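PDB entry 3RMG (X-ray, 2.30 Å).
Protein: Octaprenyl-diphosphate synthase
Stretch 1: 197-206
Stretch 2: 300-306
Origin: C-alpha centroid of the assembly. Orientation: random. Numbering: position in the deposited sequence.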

# COMPACT_ATOMS: atom_id res chain seq x y z
N ALA A 197 -0.90 -18.44 -19.79
CA ALA A 197 -1.21 -19.52 -18.84
C ALA A 197 -0.01 -20.45 -18.68
O ALA A 197 0.29 -20.94 -17.57
CB ALA A 197 -2.45 -20.31 -19.29
N PHE A 198 0.66 -20.72 -19.79
CA PHE A 198 1.86 -21.55 -19.74
C PHE A 198 2.95 -20.90 -18.88
O PHE A 198 3.62 -21.57 -18.09
CB PHE A 198 2.35 -21.81 -21.16
CG PHE A 198 3.78 -22.25 -21.26
CD1 PHE A 198 4.82 -21.36 -21.02
CD2 PHE A 198 4.09 -23.55 -21.68
CE1 PHE A 198 6.16 -21.76 -21.15
CE2 PHE A 198 5.41 -23.95 -21.81
CZ PHE A 198 6.45 -23.05 -21.54
N ALA A 199 3.11 -19.58 -19.01
CA ALA A 199 4.16 -18.86 -18.28
C ALA A 199 3.84 -18.84 -16.79
O ALA A 199 4.74 -19.04 -15.95
CB ALA A 199 4.29 -17.43 -18.81
N ARG A 200 2.57 -18.61 -16.47
CA ARG A 200 2.12 -18.61 -15.07
C ARG A 200 2.43 -19.92 -14.34
O ARG A 200 3.02 -19.93 -13.26
CB ARG A 200 0.62 -18.28 -14.95
CG ARG A 200 0.14 -17.95 -13.50
CD ARG A 200 -1.29 -18.44 -13.24
NE ARG A 200 -1.34 -19.91 -13.26
CZ ARG A 200 -1.09 -20.69 -12.20
NH1 ARG A 200 -0.81 -20.14 -11.02
NH2 ARG A 200 -1.12 -22.01 -12.32
N LEU A 201 2.02 -21.04 -14.93
CA LEU A 201 2.35 -22.35 -14.36
C LEU A 201 3.86 -22.57 -14.20
O LEU A 201 4.34 -23.00 -13.14
CB LEU A 201 1.77 -23.44 -15.24
CG LEU A 201 1.80 -24.85 -14.69
CD1 LEU A 201 1.18 -24.87 -13.29
CD2 LEU A 201 1.06 -25.80 -15.64
N LEU A 202 4.62 -22.30 -15.25
CA LEU A 202 6.07 -22.29 -15.16
C LEU A 202 6.56 -21.52 -13.93
O LEU A 202 7.31 -22.05 -13.12
CB LEU A 202 6.67 -21.64 -16.41
CG LEU A 202 8.19 -21.66 -16.42
CD1 LEU A 202 8.68 -23.12 -16.31
CD2 LEU A 202 8.72 -21.00 -17.68
N GLY A 203 6.14 -20.27 -13.79
CA GLY A 203 6.64 -19.45 -12.70
C GLY A 203 6.21 -20.03 -11.38
O GLY A 203 6.93 -19.96 -10.37
N GLU A 204 5.01 -20.59 -11.35
CA GLU A 204 4.53 -21.17 -10.12
C GLU A 204 5.40 -22.36 -9.74
O GLU A 204 5.80 -22.49 -8.59
CB GLU A 204 3.06 -21.58 -10.20
CG GLU A 204 2.58 -22.35 -8.97
CD GLU A 204 1.08 -22.56 -8.98
OE1 GLU A 204 0.64 -23.72 -9.18
OE2 GLU A 204 0.35 -21.57 -8.81
N TYR A 205 5.69 -23.25 -10.70
CA TYR A 205 6.54 -24.39 -10.37
C TYR A 205 7.88 -23.91 -9.82
O TYR A 205 8.41 -24.47 -8.86
CB TYR A 205 6.79 -25.29 -11.58
CG TYR A 205 5.61 -26.15 -11.96
CD1 TYR A 205 5.46 -26.63 -13.24
CD2 TYR A 205 4.62 -26.47 -11.02
CE1 TYR A 205 4.38 -27.44 -13.60
CE2 TYR A 205 3.54 -27.26 -11.37
CZ TYR A 205 3.44 -27.75 -12.66
OH TYR A 205 2.37 -28.55 -13.02
N ILE A 206 8.42 -22.87 -10.46
CA ILE A 206 9.72 -22.34 -10.06
C ILE A 206 9.68 -21.74 -8.65
O ILE A 206 10.58 -21.99 -7.82
CB ILE A 206 10.21 -21.29 -11.09
CG1 ILE A 206 10.61 -22.00 -12.39
CG2 ILE A 206 11.36 -20.47 -10.51
CD1 ILE A 206 10.90 -21.07 -13.54
N ASP A 300 9.44 -30.55 -18.08
CA ASP A 300 8.45 -31.12 -18.96
C ASP A 300 7.61 -30.02 -19.61
O ASP A 300 7.24 -30.13 -20.77
CB ASP A 300 7.58 -32.11 -18.20
CG ASP A 300 8.28 -33.43 -17.97
OD1 ASP A 300 7.71 -34.27 -17.24
OD2 ASP A 300 9.39 -33.64 -18.51
N LEU A 301 7.33 -28.95 -18.87
CA LEU A 301 6.57 -27.84 -19.44
C LEU A 301 7.37 -27.17 -20.54
O LEU A 301 6.84 -26.90 -21.62
CB LEU A 301 6.24 -26.77 -18.39
CG LEU A 301 4.83 -26.49 -17.87
CD1 LEU A 301 4.87 -25.13 -17.22
CD2 LEU A 301 3.73 -26.51 -18.94
N LEU A 302 8.64 -26.89 -20.26
CA LEU A 302 9.56 -26.26 -21.23
C LEU A 302 9.80 -27.09 -22.51
O LEU A 302 10.15 -26.54 -23.55
CB LEU A 302 10.91 -25.95 -20.59
CG LEU A 302 10.92 -24.75 -19.63
CD1 LEU A 302 12.21 -24.68 -18.86
CD2 LEU A 302 10.72 -23.48 -20.42
N ALA A 303 9.62 -28.41 -22.42
CA ALA A 303 9.87 -29.29 -23.57
C ALA A 303 8.87 -29.05 -24.72
O ALA A 303 9.04 -29.59 -25.81
CB ALA A 303 9.87 -30.78 -23.16
N ALA A 304 7.85 -28.24 -24.49
CA ALA A 304 6.89 -27.90 -25.55
C ALA A 304 7.45 -26.78 -26.44
O ALA A 304 6.97 -26.55 -27.54
CB ALA A 304 5.56 -27.48 -24.96
N LEU A 305 8.48 -26.09 -25.95
CA LEU A 305 9.13 -25.01 -26.70
C LEU A 305 10.28 -25.59 -27.51
O LEU A 305 10.90 -26.55 -27.09
CB LEU A 305 9.67 -23.97 -25.72
CG LEU A 305 8.63 -23.22 -24.90
CD1 LEU A 305 9.30 -22.23 -23.97
CD2 LEU A 305 7.68 -22.51 -25.83
N PRO A 306 10.57 -24.99 -28.68
CA PRO A 306 11.80 -25.35 -29.40
C PRO A 306 12.98 -24.89 -28.57
O PRO A 306 12.85 -23.89 -27.83
CB PRO A 306 11.72 -24.47 -30.66
CG PRO A 306 10.93 -23.29 -30.24
CD PRO A 306 9.89 -23.83 -29.28

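Stretch 2 meets the helix of stretch 1 mainly through apolar side chains, with two close approaches to backbone atoms; no hydrogen bond or salt bridge crosses between them. Asp300, the first residue, takes no part. Its carboxylate is exposed, and OD1 is hydrogen-bonded elsewhere in the structure, as befits a charged group kept outside a greasy contact.

Leu301 is the centre of the packing. Its CA-to-CB bond points toward the helix, and its side chain sits as a knob among Phe198, Leu201, Leu202 and Tyr205, residues spaced so that they line one side of the helix. CD1 of Leu301 makes most of the close approaches to the helix: it lies 4.0 Å from Leu201 CG, 4.0 Å from Leu202 CB and 4.3 Å from Tyr205 CD1, and comes within 3.5 Å of Leu202 N, so it rests against backbone as well as side chains. Leu301 CD2 lies 4.0 Å from Phe198 CD2. A branched, flexible leucine suits such a hole because it fills it with two methyls and brings no polar group that needs a partner. The carbonyl of Leu301 approaches the edge of the Phe198 ring, with O 3.3 Å from CE2, while also accepting a weak hydrogen bond from Ala304 N.

Leu302 starts out sideways, but its end comes nearer: CD2 lies 4.2 Å from Leu202 CD2 and 4.4 Å from Phe198 CZ, at the edge of that ring. Leu202 and Leu302 are both buried, where aliphatic side chains pack without polar groups to satisfy.

A type I turn then runs from Leu302 to Leu305, closed by a hydrogen bond from Leu305 N to Leu302 O (3.0 Å). Within it, Ala303 points away and is exposed, and the small Ala304, though directed toward the helix, makes no close contact. The turn brings Leu305 back to the helix, its CD1 3.8 Å from Phe198 CZ, an apolar side chain that can lie against the aromatic ring. The broad phenylalanine ring thus touches Leu301, Leu302 and Leu305. Pro306 lies beyond reach.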